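Local coordinates for protein saframycin Mx1 synthetase B (Legionella pneumophila subsp. pneumophila, PDB 3KXW) that belongs to the AMP-binding enzymes of the ANL superfamily, which join a large N-terminal domain to a smaller C-terminal one, at residues Q11-V16 and H190-N195; V16-A21 and Q45-A50; K28-L33 and I235-M240; M41-L46 and T229-G234. One frame throughout, in Å; residues are numbered along the deposited sequence.

Contact 1 (Q11-V16 and H190-N195); sequences QSLVDV and HNLLDN
Leu193 reaches from helix 189-202 across to the peptide between Gln11 and Ser12, and its two methyls do different jobs. CD1 lies 3.5 Å from Gln11 C, so one methyl packs against the flat backbone just ahead of helix 13-23, while CD2 lies 3.9 Å from Leu13 N, at the start of that helix. The torsion behind this puts CG anti to the carbonyl carbon (chi1 -68°). Here the packing is tight. Around it the fit is looser: Leu13 CD2 meets Leu192 CD2 at 4.2 Å as the two leucines cross obliquely, and Val16 CG2 only just comes within 4.5 Å of Leu193 CD2. Leu228 and Tyr232 of helix 220-233 also pack on these leucines, and Leu83 of helix 76-87 covers Leu13, so this flank of the contact is part of the core. Gln11 is the solvent side: its backbone joins the tight packing, while its side chain starts off away from helix 189-202 in an exposed position. Ser12 suits the position just before helix 13-23, as its N-cap; its OG accepts a weak, long bond from Asp15 N, 3.5 Å away. No hydrogen bond crosses between the segments. Branched aliphatic side chains do the joining, which implies that the start of helix 13-23 is held against helix 189-202 by burial and shape, without directional polar links between these two segments.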
loop_
_atom_site.group_PDB
_atom_site.type_symbol
_atom_site.label_atom_id
_atom_site.label_comp_id
_atom_site.label_asym_id
_atom_site.label_seq_id
_atom_site.Cartn_x
_atom_site.Cartn_y
_atom_site.Cartn_z
ATOM N N GLN A 11 -16.150 6.732 -20.675
ATOM C CA GLN A 11 -15.040 7.666 -20.585
ATOM C C GLN A 11 -14.616 7.925 -19.149
ATOM O O GLN A 11 -13.586 8.544 -18.910
ATOM C CB GLN A 11 -15.387 8.973 -21.303
ATOM C CG GLN A 11 -15.602 8.748 -22.784
ATOM C CD GLN A 11 -14.354 8.212 -23.448
ATOM O OE1 GLN A 11 -14.342 7.096 -23.992
ATOM N NE2 GLN A 11 -13.284 8.998 -23.399
ATOM N N SER A 12 -15.419 7.459 -18.196
ATOM C CA SER A 12 -15.024 7.514 -16.802
ATOM C C SER A 12 -15.559 6.315 -16.038
ATOM O O SER A 12 -16.477 5.642 -16.490
ATOM C CB SER A 12 -15.538 8.789 -16.149
ATOM O OG SER A 12 -16.945 8.702 -15.951
ATOM N N LEU A 13 -14.998 6.068 -14.853
ATOM C CA LEU A 13 -15.491 4.996 -14.004
ATOM C C LEU A 13 -16.939 5.255 -13.612
ATOM O O LEU A 13 -17.701 4.318 -13.371
ATOM C CB LEU A 13 -14.628 4.886 -12.742
ATOM C CG LEU A 13 -14.997 3.723 -11.823
ATOM C CD1 LEU A 13 -14.839 2.394 -12.555
ATOM C CD2 LEU A 13 -14.118 3.781 -10.547
ATOM N N VAL A 14 -17.314 6.526 -13.535
ATOM C CA VAL A 14 -18.711 6.877 -13.219
ATOM C C VAL A 14 -19.678 6.170 -14.180
ATOM O O VAL A 14 -20.662 5.548 -13.752
ATOM C CB VAL A 14 -18.958 8.395 -13.259
ATOM C CG1 VAL A 14 -20.471 8.720 -13.164
ATOM C CG2 VAL A 14 -18.198 9.092 -12.114
ATOM N N ASP A 15 -19.409 6.280 -15.475
ATOM C CA ASP A 15 -20.306 5.693 -16.474
ATOM C C ASP A 15 -20.237 4.180 -16.508
ATOM O O ASP A 15 -21.229 3.510 -16.829
ATOM C CB ASP A 15 -20.072 6.305 -17.856
ATOM C CG ASP A 15 -20.604 7.717 -17.944
ATOM O OD1 ASP A 15 -21.539 8.045 -17.165
ATOM O OD2 ASP A 15 -20.096 8.485 -18.781
ATOM N N VAL A 16 -19.073 3.629 -16.169
ATOM C CA VAL A 16 -18.967 2.184 -16.049
ATOM C C VAL A 16 -19.901 1.680 -14.949
ATOM O O VAL A 16 -20.633 0.695 -15.140
ATOM C CB VAL A 16 -17.529 1.714 -15.759
ATOM C CG1 VAL A 16 -17.525 0.196 -15.472
ATOM C CG2 VAL A 16 -16.619 2.052 -16.937
ATOM N N HIS A 190 -8.807 9.339 -17.135
ATOM C CA HIS A 190 -8.156 8.553 -18.190
ATOM C C HIS A 190 -7.018 7.696 -17.592
ATOM O O HIS A 190 -6.854 6.529 -17.961
ATOM C CB HIS A 190 -7.655 9.492 -19.312
ATOM C CG HIS A 190 -7.150 8.798 -20.546
ATOM N ND1 HIS A 190 -7.965 8.076 -21.388
ATOM C CD2 HIS A 190 -5.925 8.794 -21.123
ATOM C CE1 HIS A 190 -7.254 7.605 -22.400
ATOM N NE2 HIS A 190 -6.011 8.024 -22.260
ATOM N N ASN A 191 -6.253 8.262 -16.663
ATOM C CA ASN A 191 -5.183 7.496 -16.004
ATOM C C ASN A 191 -5.761 6.259 -15.346
ATOM O O ASN A 191 -5.226 5.170 -15.459
ATOM C CB ASN A 191 -4.534 8.305 -14.865
ATOM C CG ASN A 191 -3.604 9.405 -15.353
ATOM O OD1 ASN A 191 -2.976 9.310 -16.426
ATOM N ND2 ASN A 191 -3.471 10.437 -14.532
ATOM N N LEU A 192 -6.837 6.477 -14.600
ATOM C CA LEU A 192 -7.480 5.442 -13.815
ATOM C C LEU A 192 -8.004 4.319 -14.704
ATOM O O LEU A 192 -7.675 3.151 -14.495
ATOM C CB LEU A 192 -8.612 6.050 -12.996
ATOM C CG LEU A 192 -9.440 5.048 -12.180
ATOM C CD1 LEU A 192 -8.581 4.300 -11.156
ATOM C CD2 LEU A 192 -10.589 5.766 -11.500
ATOM N N LEU A 193 -8.819 4.661 -15.698
ATOM C CA LEU A 193 -9.328 3.620 -16.595
ATOM C C LEU A 193 -8.191 2.905 -17.316
ATOM O O LEU A 193 -8.247 1.708 -17.534
ATOM C CB LEU A 193 -10.326 4.189 -17.606
ATOM C CG LEU A 193 -11.685 4.695 -17.082
ATOM C CD1 LEU A 193 -12.496 5.252 -18.287
ATOM C CD2 LEU A 193 -12.448 3.585 -16.365
ATOM N N ASP A 194 -7.156 3.629 -17.712
ATOM C CA ASP A 194 -6.076 2.965 -18.407
ATOM C C ASP A 194 -5.456 1.880 -17.518
ATOM O O ASP A 194 -5.170 0.756 -17.964
ATOM C CB ASP A 194 -4.977 3.936 -18.782
ATOM C CG ASP A 194 -3.919 3.276 -19.636
ATOM O OD1 ASP A 194 -4.220 3.001 -20.808
ATOM O OD2 ASP A 194 -2.811 3.003 -19.142
ATOM N N ASN A 195 -5.204 2.233 -16.267
ATOM C CA ASN A 195 -4.561 1.270 -15.377
ATOM C C ASN A 195 -5.468 0.122 -14.964
ATOM O O ASN A 195 -5.022 -1.020 -14.891
ATOM C CB ASN A 195 -3.916 1.928 -14.158
ATOM C CG ASN A 195 -2.709 1.128 -13.662
ATOM O OD1 ASN A 195 -2.732 0.520 -12.597
ATOM N ND2 ASN A 195 -1.660 1.100 -14.475
#

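Contact 2 (V16-A21 and Q45-A50); sequences VVRLRA and QLDQHA
Asp47 OD2 takes a hydrogen bond from a water at 2.9 Å and a salt bridge from Lys51, one turn further along the same helix. The same water donates its second proton to Arg18 O at 2.6 Å, so the carboxylate is tied to the backbone of the facing helix through one solvent molecule. The other oxygen, OD1, is hydrogen-bonded to Tyr87 of helix 76-87, and it also lies 3.6 Å from Arg18 CG. The two opposite charges are near but not in contact: Arg18 NE is 5.4 Å from Asp47 OD1, and the guanidinium, turned 58° from the carboxylate plane, has its salt bridge with Asp15 instead. Helices 13-23 and 43-59 pack here within the N-terminal domain, their local axes 9.1 Å apart at closest approach and crossing at -131°. Small side chains suit such an approach. Ala21 CB meets Asp47 CB at 3.7 Å, and the aspartate stretches over this methyl with CG anti to the backbone N (chi1 -180°), which sets Asp47 CG 4.0 Å from Ala21 CB. On the apolar flank Val17 CG1 touches Asp47 CB, and it meets Leu46 CD2 at 4.3 Å. A beta-branched valine and a leucine make up this flank, where Ile231 of helix 220-233 packs on both and Leu83 of helix 76-87 covers Leu46.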
loop_
_atom_site.group_PDB
_atom_site.type_symbol
_atom_site.label_atom_id
_atom_site.label_comp_id
_atom_site.label_asym_id
_atom_site.label_seq_id
_atom_site.Cartn_x
_atom_site.Cartn_y
_atom_site.Cartn_z
ATOM N N VAL A 16 -19.073 3.629 -16.169
ATOM C CA VAL A 16 -18.967 2.184 -16.049
ATOM C C VAL A 16 -19.901 1.680 -14.949
ATOM O O VAL A 16 -20.633 0.695 -15.140
ATOM C CB VAL A 16 -17.529 1.714 -15.759
ATOM C CG1 VAL A 16 -17.525 0.196 -15.472
ATOM C CG2 VAL A 16 -16.619 2.052 -16.937
ATOM N N VAL A 17 -19.867 2.332 -13.784
ATOM C CA VAL A 17 -20.723 1.912 -12.675
ATOM C C VAL A 17 -22.203 2.096 -13.030
ATOM O O VAL A 17 -23.020 1.215 -12.770
ATOM C CB VAL A 17 -20.398 2.663 -11.362
ATOM C CG1 VAL A 17 -21.406 2.303 -10.275
ATOM C CG2 VAL A 17 -18.984 2.320 -10.906
ATOM N N ARG A 18 -22.534 3.240 -13.619
ATOM C CA ARG A 18 -23.919 3.505 -14.043
ATOM C C ARG A 18 -24.444 2.407 -14.968
ATOM O O ARG A 18 -25.575 1.954 -14.812
ATOM C CB ARG A 18 -24.053 4.861 -14.750
ATOM C CG ARG A 18 -24.016 6.082 -13.804
ATOM C CD ARG A 18 -24.202 7.423 -14.550
ATOM N NE ARG A 18 -25.449 7.483 -15.344
ATOM C CZ ARG A 18 -25.508 7.418 -16.676
ATOM N NH1 ARG A 18 -24.398 7.289 -17.403
ATOM N NH2 ARG A 18 -26.685 7.492 -17.305
ATOM N N LEU A 19 -23.626 2.011 -15.940
ATOM C CA LEU A 19 -24.033 1.026 -16.937
ATOM C C LEU A 19 -24.142 -0.373 -16.340
ATOM O O LEU A 19 -25.091 -1.105 -16.612
ATOM C CB LEU A 19 -23.080 1.030 -18.124
ATOM C CG LEU A 19 -23.544 0.197 -19.321
ATOM C CD1 LEU A 19 -24.894 0.693 -19.821
ATOM C CD2 LEU A 19 -22.506 0.257 -20.458
ATOM N N ARG A 20 -23.171 -0.748 -15.522
ATOM C CA ARG A 20 -23.276 -2.016 -14.814
ATOM C C ARG A 20 -24.543 -2.104 -13.967
ATOM O O ARG A 20 -25.146 -3.168 -13.876
ATOM C CB ARG A 20 -22.045 -2.268 -13.956
ATOM C CG ARG A 20 -20.829 -2.625 -14.811
ATOM C CD ARG A 20 -19.729 -3.323 -14.033
ATOM N NE ARG A 20 -18.590 -3.622 -14.894
ATOM C CZ ARG A 20 -18.502 -4.637 -15.747
ATOM N NH1 ARG A 20 -19.498 -5.514 -15.903
ATOM N NH2 ARG A 20 -17.396 -4.776 -16.464
ATOM N N ALA A 21 -24.902 -1.004 -13.314
ATOM C CA ALA A 21 -26.130 -0.977 -12.506
ATOM C C ALA A 21 -27.420 -1.153 -13.335
ATOM O O ALA A 21 -28.459 -1.565 -12.797
ATOM C CB ALA A 21 -26.188 0.278 -11.657
ATOM N N GLN A 45 -27.106 -0.758 -5.795
ATOM C CA GLN A 45 -26.944 -0.032 -4.527
ATOM C C GLN A 45 -25.771 0.956 -4.557
ATOM O O GLN A 45 -25.890 2.118 -4.130
ATOM C CB GLN A 45 -26.765 -1.010 -3.365
ATOM C CG GLN A 45 -28.016 -1.820 -3.011
ATOM C CD GLN A 45 -27.742 -2.829 -1.900
ATOM O OE1 GLN A 45 -26.845 -3.662 -2.012
ATOM N NE2 GLN A 45 -28.520 -2.748 -0.818
ATOM N N LEU A 46 -24.631 0.483 -5.048
ATOM C CA LEU A 46 -23.460 1.337 -5.167
ATOM C C LEU A 46 -23.774 2.596 -5.991
ATOM O O LEU A 46 -23.475 3.723 -5.592
ATOM C CB LEU A 46 -22.322 0.529 -5.796
ATOM C CG LEU A 46 -20.994 1.229 -6.042
ATOM C CD1 LEU A 46 -20.421 1.783 -4.744
ATOM C CD2 LEU A 46 -19.994 0.290 -6.752
ATOM N N ASP A 47 -24.377 2.404 -7.153
ATOM C CA ASP A 47 -24.807 3.525 -7.995
ATOM C C ASP A 47 -25.795 4.469 -7.259
ATOM O O ASP A 47 -25.657 5.709 -7.317
ATOM C CB ASP A 47 -25.445 2.940 -9.262
ATOM C CG ASP A 47 -25.937 3.992 -10.234
ATOM O OD1 ASP A 47 -25.147 4.853 -10.654
ATOM O OD2 ASP A 47 -27.121 3.908 -10.609
ATOM N N GLN A 48 -26.784 3.910 -6.564
ATOM C CA GLN A 48 -27.741 4.762 -5.844
ATOM C C GLN A 48 -27.070 5.569 -4.711
ATOM O O GLN A 48 -27.324 6.771 -4.566
ATOM C CB GLN A 48 -28.959 3.971 -5.312
ATOM C CG GLN A 48 -29.964 3.516 -6.405
ATOM C CD GLN A 48 -30.418 4.652 -7.310
ATOM O OE1 GLN A 48 -30.153 4.646 -8.512
ATOM N NE2 GLN A 48 -31.129 5.614 -6.748
ATOM N N HIS A 49 -26.228 4.914 -3.907
ATOM C CA HIS A 49 -25.483 5.631 -2.862
ATOM C C HIS A 49 -24.588 6.729 -3.430
ATOM O O HIS A 49 -24.583 7.848 -2.935
ATOM C CB HIS A 49 -24.662 4.666 -1.984
ATOM C CG HIS A 49 -25.495 3.931 -0.982
ATOM N ND1 HIS A 49 -25.973 4.528 0.164
ATOM C CD2 HIS A 49 -25.960 2.660 -0.966
ATOM C CE1 HIS A 49 -26.691 3.654 0.849
ATOM N NE2 HIS A 49 -26.706 2.515 0.183
ATOM N N ALA A 50 -23.843 6.408 -4.488
ATOM C CA ALA A 50 -22.993 7.391 -5.158
ATOM C C ALA A 50 -23.774 8.607 -5.641
ATOM O O ALA A 50 -23.339 9.760 -5.468
ATOM C CB ALA A 50 -22.206 6.734 -6.313
HETATM O O HOH W 1 -27.440 3.080 -13.321
#

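Contact 3 (K28-L33 and I235-M240); sequences KSCTFL and IQAIMM
Strands 28-34 and 236-239 run parallel, their local axes 4.7 Å apart, and exchange four backbone bonds: Ala237 N to Ser29 O, Thr31 N to Ala237 O, Met239 N to Thr31 O and Leu33 N to Met239 O. The first is nearly straight (172° at the hydrogen), the last two more bent. Cys30, Phe32, Ala237 and Met239 share one face of the sheet. There Met239, a selenomethionine, bends its chain back so that CE lies 3.8 Å from Cys30 CB, while its CB meets Phe32 CD1 at the same distance; Phe32 crosses it at about a right angle, a flat ring against a flexible chain. Met240 CA makes an off-centre CH-pi contact, 4.3 Å from the centre of the Phe32 ring. On the other face Thr31 and Ile238 lie side by side, with Ile238 CD1 3.6 Å from Thr31 CB, and beta-branched residues of this kind suit an extended chain. Thr31 OG1 binds Thr40, and two waters link it to Gln236 NE2, which donates to one at 2.8 Å and weakly to the other. Lys28 runs alongside Gln236, its CD 3.6 Å from NE2. Strand 37-42 pairs antiparallel with the other edge of strand 28-34, with Ser29 and Cys30 forming a classic beta bulge opposite Met41; strand 210-213 lies beyond 236-239, helix 220-233 covers the Cys30-Met239 face, and helix 250-259 packs on Leu33 and Met240.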
loop_
_atom_site.group_PDB
_atom_site.type_symbol
_atom_site.label_atom_id
_atom_site.label_comp_id
_atom_site.label_asym_id
_atom_site.label_seq_id
_atom_site.Cartn_x
_atom_site.Cartn_y
_atom_site.Cartn_z
ATOM N N LYS A 28 -23.658 -8.782 -7.085
ATOM C CA LYS A 28 -22.869 -8.396 -5.916
ATOM C C LYS A 28 -21.600 -7.692 -6.355
ATOM O O LYS A 28 -20.893 -8.170 -7.223
ATOM C CB LYS A 28 -22.442 -9.629 -5.111
ATOM C CG LYS A 28 -23.568 -10.512 -4.639
ATOM C CD LYS A 28 -23.020 -11.732 -3.857
ATOM C CE LYS A 28 -24.146 -12.603 -3.331
ATOM N NZ LYS A 28 -25.162 -11.746 -2.645
ATOM N N SER A 29 -21.286 -6.570 -5.730
ATOM C CA SER A 29 -20.038 -5.892 -6.039
ATOM C C SER A 29 -19.041 -5.968 -4.881
ATOM O O SER A 29 -17.985 -6.591 -4.993
ATOM C CB SER A 29 -20.329 -4.426 -6.402
ATOM O OG SER A 29 -19.136 -3.708 -6.587
ATOM N N CYS A 30 -19.388 -5.347 -3.761
ATOM C CA CYS A 30 -18.448 -5.206 -2.654
ATOM C C CYS A 30 -18.995 -5.832 -1.390
ATOM O O CYS A 30 -20.150 -5.604 -1.026
ATOM C CB CYS A 30 -18.168 -3.718 -2.388
ATOM S SG CYS A 30 -17.158 -2.938 -3.681
ATOM N N THR A 31 -18.157 -6.612 -0.722
ATOM C CA THR A 31 -18.504 -7.200 0.555
ATOM C C THR A 31 -17.432 -6.820 1.566
ATOM O O THR A 31 -16.228 -7.011 1.317
ATOM C CB THR A 31 -18.593 -8.749 0.486
ATOM O OG1 THR A 31 -19.668 -9.153 -0.385
ATOM C CG2 THR A 31 -18.816 -9.359 1.892
ATOM N N PHE A 32 -17.866 -6.304 2.707
ATOM C CA PHE A 32 -16.928 -5.984 3.791
ATOM C C PHE A 32 -17.228 -6.840 5.039
ATOM O O PHE A 32 -18.389 -7.018 5.419
ATOM C CB PHE A 32 -16.943 -4.478 4.099
ATOM C CG PHE A 32 -15.785 -4.030 4.927
ATOM C CD1 PHE A 32 -14.559 -3.755 4.332
ATOM C CD2 PHE A 32 -15.903 -3.927 6.307
ATOM C CE1 PHE A 32 -13.474 -3.362 5.099
ATOM C CE2 PHE A 32 -14.827 -3.539 7.083
ATOM C CZ PHE A 32 -13.610 -3.254 6.476
ATOM N N LEU A 33 -16.172 -7.355 5.658
ATOM C CA LEU A 33 -16.290 -8.316 6.732
ATOM C C LEU A 33 -15.697 -7.698 7.972
ATOM O O LEU A 33 -14.619 -7.112 7.911
ATOM C CB LEU A 33 -15.529 -9.603 6.390
ATOM C CG LEU A 33 -15.827 -10.306 5.065
ATOM C CD1 LEU A 33 -14.893 -11.495 4.849
ATOM C CD2 LEU A 33 -17.278 -10.755 4.983
ATOM N N ILE A 235 -16.536 -7.641 -11.018
ATOM C CA ILE A 235 -15.984 -8.748 -10.243
ATOM C C ILE A 235 -16.150 -8.493 -8.770
ATOM O O ILE A 235 -15.969 -7.357 -8.314
ATOM C CB ILE A 235 -14.453 -8.838 -10.462
ATOM C CG1 ILE A 235 -14.132 -9.232 -11.899
ATOM C CG2 ILE A 235 -13.795 -9.813 -9.451
ATOM C CD1 ILE A 235 -14.888 -10.394 -12.383
ATOM N N GLN A 236 -16.443 -9.530 -7.998
ATOM C CA GLN A 236 -16.625 -9.327 -6.553
ATOM C C GLN A 236 -15.335 -8.908 -5.841
ATOM O O GLN A 236 -14.262 -9.464 -6.106
ATOM C CB GLN A 236 -17.161 -10.587 -5.885
ATOM C CG GLN A 236 -18.638 -10.866 -6.113
ATOM C CD GLN A 236 -19.137 -11.937 -5.172
ATOM O OE1 GLN A 236 -19.274 -13.108 -5.546
ATOM N NE2 GLN A 236 -19.411 -11.542 -3.943
ATOM N N ALA A 237 -15.448 -7.926 -4.943
ATOM C CA ALA A 237 -14.359 -7.555 -4.046
ATOM C C ALA A 237 -14.799 -7.939 -2.637
ATOM O O ALA A 237 -15.858 -7.492 -2.170
ATOM C CB ALA A 237 -14.079 -6.035 -4.135
ATOM N N ILE A 238 -14.035 -8.799 -1.970
ATOM C CA ILE A 238 -14.379 -9.188 -0.604
ATOM C C ILE A 238 -13.292 -8.679 0.315
ATOM O O ILE A 238 -12.116 -8.942 0.063
ATOM C CB ILE A 238 -14.442 -10.746 -0.436
ATOM C CG1 ILE A 238 -15.280 -11.381 -1.548
ATOM C CG2 ILE A 238 -14.932 -11.117 0.988
ATOM C CD1 ILE A 238 -16.695 -11.124 -1.461
HETATM N N MSE A 239 -13.659 -7.945 1.366
HETATM C CA MSE A 239 -12.654 -7.175 2.094
HETATM C C MSE A 239 -12.768 -7.220 3.623
HETATM O O MSE A 239 -13.833 -7.446 4.179
HETATM C CB MSE A 239 -12.706 -5.712 1.651
HETATM C CG MSE A 239 -12.350 -5.500 0.185
HETATM SE SE MSE A 239 -13.071 -3.752 -0.377
HETATM C CE MSE A 239 -14.985 -4.255 -0.433
HETATM N N MSE A 240 -11.645 -6.981 4.279
HETATM C CA MSE A 240 -11.646 -6.664 5.691
HETATM C C MSE A 240 -10.582 -5.599 5.929
HETATM O O MSE A 240 -9.831 -5.228 5.007
HETATM C CB MSE A 240 -11.345 -7.908 6.525
HETATM C CG MSE A 240 -9.924 -8.419 6.374
HETATM SE SE MSE A 240 -9.662 -10.076 7.404
HETATM C CE MSE A 240 -7.813 -10.419 6.890
HETATM O O HOH W 2 -17.758 -5.216 -8.317
HETATM O O HOH W 3 -19.152 -8.928 -2.962
HETATM O O HOH W 4 -20.208 -11.737 -0.872
#

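Contact 4 (M41-L46 and T229-G234); sequences MTYEQL and TPIYGG
A Schellman motif at Gly234 finishes helix 220-233, and the hydroxyl of Tyr43 docks onto this last turn from the first turn of helix 43-59. Tyr43 OH donates to Ile231 O at a short 2.5 Å. The carbonyl oxygen lies at the ring edge, in the ring plane, and the donor approaches it well off its axis (C=O...OH angle 116°), tilted 24° from the carbonyl plane. A tyrosine suits the place because it is long enough to span the gap and still brings a proton to the main-chain oxygen of the buried Ile231. Gly234 has the positive phi (78°) that glycine adopts easily at a Schellman turn, and its CA lies 3.2 Å from Tyr43 OH. Arg20 of helix 13-23 packs beside the ring and bonds to Tyr232 O, a second donor for this helix end. The apolar half of the contact belongs to Ile231: Leu46 CD2 meets Ile231 CD1 tip to tip at 3.9 Å, and Tyr43 CE2 touches Ile231 CG2 at 4.2 Å. Pro230, earlier in that turn, has its side chain about 6 Å from the bound 5'-O-[(S)-(dodecanoyloxy)(hydroxy)phosphoryl]adenosine, so this turn lies near the ligand pocket. Tyr43 itself starts a helix capped by Thr42 and Gln45 in a capping box: Gln45 N donates to Thr42 OG1 at 3.2 Å, and Thr42 N reaches a lone pair of Gln45 OE1 at 3.0 Å.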
loop_
_atom_site.group_PDB
_atom_site.type_symbol
_atom_site.label_atom_id
_atom_site.label_comp_id
_atom_site.label_asym_id
_atom_site.label_seq_id
_atom_site.Cartn_x
_atom_site.Cartn_y
_atom_site.Cartn_z
HETATM N N MSE A 41 -22.869 -4.883 -1.036
HETATM C CA MSE A 41 -23.659 -3.994 -1.885
HETATM C C MSE A 41 -23.597 -4.426 -3.331
HETATM O O MSE A 41 -22.562 -4.883 -3.825
HETATM C CB MSE A 41 -23.266 -2.514 -1.736
HETATM C CG MSE A 41 -21.835 -2.175 -2.038
HETATM SE SE MSE A 41 -21.641 -0.202 -1.904
HETATM C CE MSE A 41 -23.272 0.138 -0.867
ATOM N N THR A 42 -24.737 -4.314 -3.990
ATOM C CA THR A 42 -24.859 -4.676 -5.387
ATOM C C THR A 42 -24.495 -3.457 -6.225
ATOM O O THR A 42 -24.303 -2.377 -5.683
ATOM C CB THR A 42 -26.298 -5.064 -5.706
ATOM O OG1 THR A 42 -27.143 -3.943 -5.449
ATOM C CG2 THR A 42 -26.741 -6.235 -4.817
ATOM N N TYR A 43 -24.386 -3.625 -7.545
ATOM C CA TYR A 43 -24.174 -2.461 -8.412
ATOM C C TYR A 43 -25.314 -1.442 -8.305
ATOM O O TYR A 43 -25.081 -0.238 -8.225
ATOM C CB TYR A 43 -23.952 -2.897 -9.860
ATOM C CG TYR A 43 -22.507 -3.264 -10.127
ATOM C CD1 TYR A 43 -22.077 -4.575 -10.065
ATOM C CD2 TYR A 43 -21.583 -2.294 -10.421
ATOM C CE1 TYR A 43 -20.747 -4.905 -10.295
ATOM C CE2 TYR A 43 -20.252 -2.610 -10.660
ATOM C CZ TYR A 43 -19.845 -3.922 -10.594
ATOM O OH TYR A 43 -18.519 -4.242 -10.805
ATOM N N GLU A 44 -26.556 -1.916 -8.286
ATOM C CA GLU A 44 -27.674 -0.982 -8.141
ATOM C C GLU A 44 -27.485 -0.127 -6.897
ATOM O O GLU A 44 -27.682 1.085 -6.928
ATOM C CB GLU A 44 -29.001 -1.738 -8.070
ATOM C CG GLU A 44 -30.210 -0.889 -7.722
ATOM C CD GLU A 44 -31.476 -1.719 -7.730
ATOM O OE1 GLU A 44 -31.862 -2.222 -6.661
ATOM O OE2 GLU A 44 -32.065 -1.900 -8.813
ATOM N N GLN A 45 -27.106 -0.758 -5.795
ATOM C CA GLN A 45 -26.944 -0.032 -4.527
ATOM C C GLN A 45 -25.771 0.956 -4.557
ATOM O O GLN A 45 -25.890 2.118 -4.130
ATOM C CB GLN A 45 -26.765 -1.010 -3.365
ATOM C CG GLN A 45 -28.016 -1.820 -3.011
ATOM C CD GLN A 45 -27.742 -2.829 -1.900
ATOM O OE1 GLN A 45 -26.845 -3.662 -2.012
ATOM N NE2 GLN A 45 -28.520 -2.748 -0.818
ATOM N N LEU A 46 -24.631 0.483 -5.048
ATOM C CA LEU A 46 -23.460 1.337 -5.167
ATOM C C LEU A 46 -23.774 2.596 -5.991
ATOM O O LEU A 46 -23.475 3.723 -5.592
ATOM C CB LEU A 46 -22.322 0.529 -5.796
ATOM C CG LEU A 46 -20.994 1.229 -6.042
ATOM C CD1 LEU A 46 -20.421 1.783 -4.744
ATOM C CD2 LEU A 46 -19.994 0.290 -6.752
ATOM N N THR A 229 -10.584 -1.723 -9.489
ATOM C CA THR A 229 -10.521 -2.703 -10.573
ATOM C C THR A 229 -11.724 -3.672 -10.593
ATOM O O THR A 229 -12.326 -3.870 -11.641
ATOM C CB THR A 229 -9.178 -3.467 -10.597
ATOM O OG1 THR A 229 -8.106 -2.525 -10.758
ATOM C CG2 THR A 229 -9.153 -4.466 -11.754
ATOM N N PRO A 230 -12.051 -4.299 -9.455
ATOM C CA PRO A 230 -13.230 -5.183 -9.452
ATOM C C PRO A 230 -14.532 -4.446 -9.799
ATOM O O PRO A 230 -15.373 -4.972 -10.524
ATOM C CB PRO A 230 -13.315 -5.693 -7.996
ATOM C CG PRO A 230 -12.083 -5.261 -7.316
ATOM C CD PRO A 230 -11.290 -4.338 -8.186
ATOM N N ILE A 231 -14.719 -3.249 -9.256
ATOM C CA ILE A 231 -15.907 -2.471 -9.612
ATOM C C ILE A 231 -15.976 -2.229 -11.134
ATOM O O ILE A 231 -17.007 -2.472 -11.775
ATOM C CB ILE A 231 -15.964 -1.147 -8.795
ATOM C CG1 ILE A 231 -16.233 -1.489 -7.325
ATOM C CG2 ILE A 231 -17.071 -0.211 -9.332
ATOM C CD1 ILE A 231 -16.181 -0.295 -6.370
ATOM N N TYR A 232 -14.865 -1.775 -11.706
ATOM C CA TYR A 232 -14.722 -1.606 -13.152
ATOM C C TYR A 232 -14.988 -2.894 -13.948
ATOM O O TYR A 232 -15.637 -2.878 -15.002
ATOM C CB TYR A 232 -13.301 -1.105 -13.416
ATOM C CG TYR A 232 -12.850 -1.130 -14.864
ATOM C CD1 TYR A 232 -13.263 -0.145 -15.751
ATOM C CD2 TYR A 232 -11.989 -2.112 -15.330
ATOM C CE1 TYR A 232 -12.828 -0.143 -17.068
ATOM C CE2 TYR A 232 -11.543 -2.115 -16.641
ATOM C CZ TYR A 232 -11.967 -1.131 -17.495
ATOM O OH TYR A 232 -11.536 -1.133 -18.790
ATOM N N GLY A 233 -14.465 -4.015 -13.471
ATOM C CA GLY A 233 -14.526 -5.255 -14.235
ATOM C C GLY A 233 -15.714 -6.180 -13.956
ATOM O O GLY A 233 -15.800 -7.264 -14.530
ATOM N N GLY A 234 -16.626 -5.780 -13.074
ATOM C CA GLY A 234 -17.801 -6.604 -12.798
ATOM C C GLY A 234 -17.544 -7.787 -11.873
ATOM O O GLY A 234 -18.242 -8.807 -11.921
#

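Overall arrangement
From the N terminus the chain first supplies one side of each contact in turn: residues 11-16, 16-21, 28-33 and 41-46. Contact 2 closes first, a short loop through the hairpin strands 28-34 and 37-42, ending on helix 43-59, whose first turn contact 4 also uses. The long loops return much later, at 190-195 for contact 1, 229-234 for contact 4 and 235-240 for contact 3. Contact 2 is thus nested in contact 1 and contact 4 in contact 3, while contact 1 crosses contacts 3 and 4, and contact 2 crosses contact 3. Together they bind helices 13-23 and 43-59 and the hairpin to helices 189-202 and 220-233 and strand 236-239; Tyr232 bridges contacts 1 and 4.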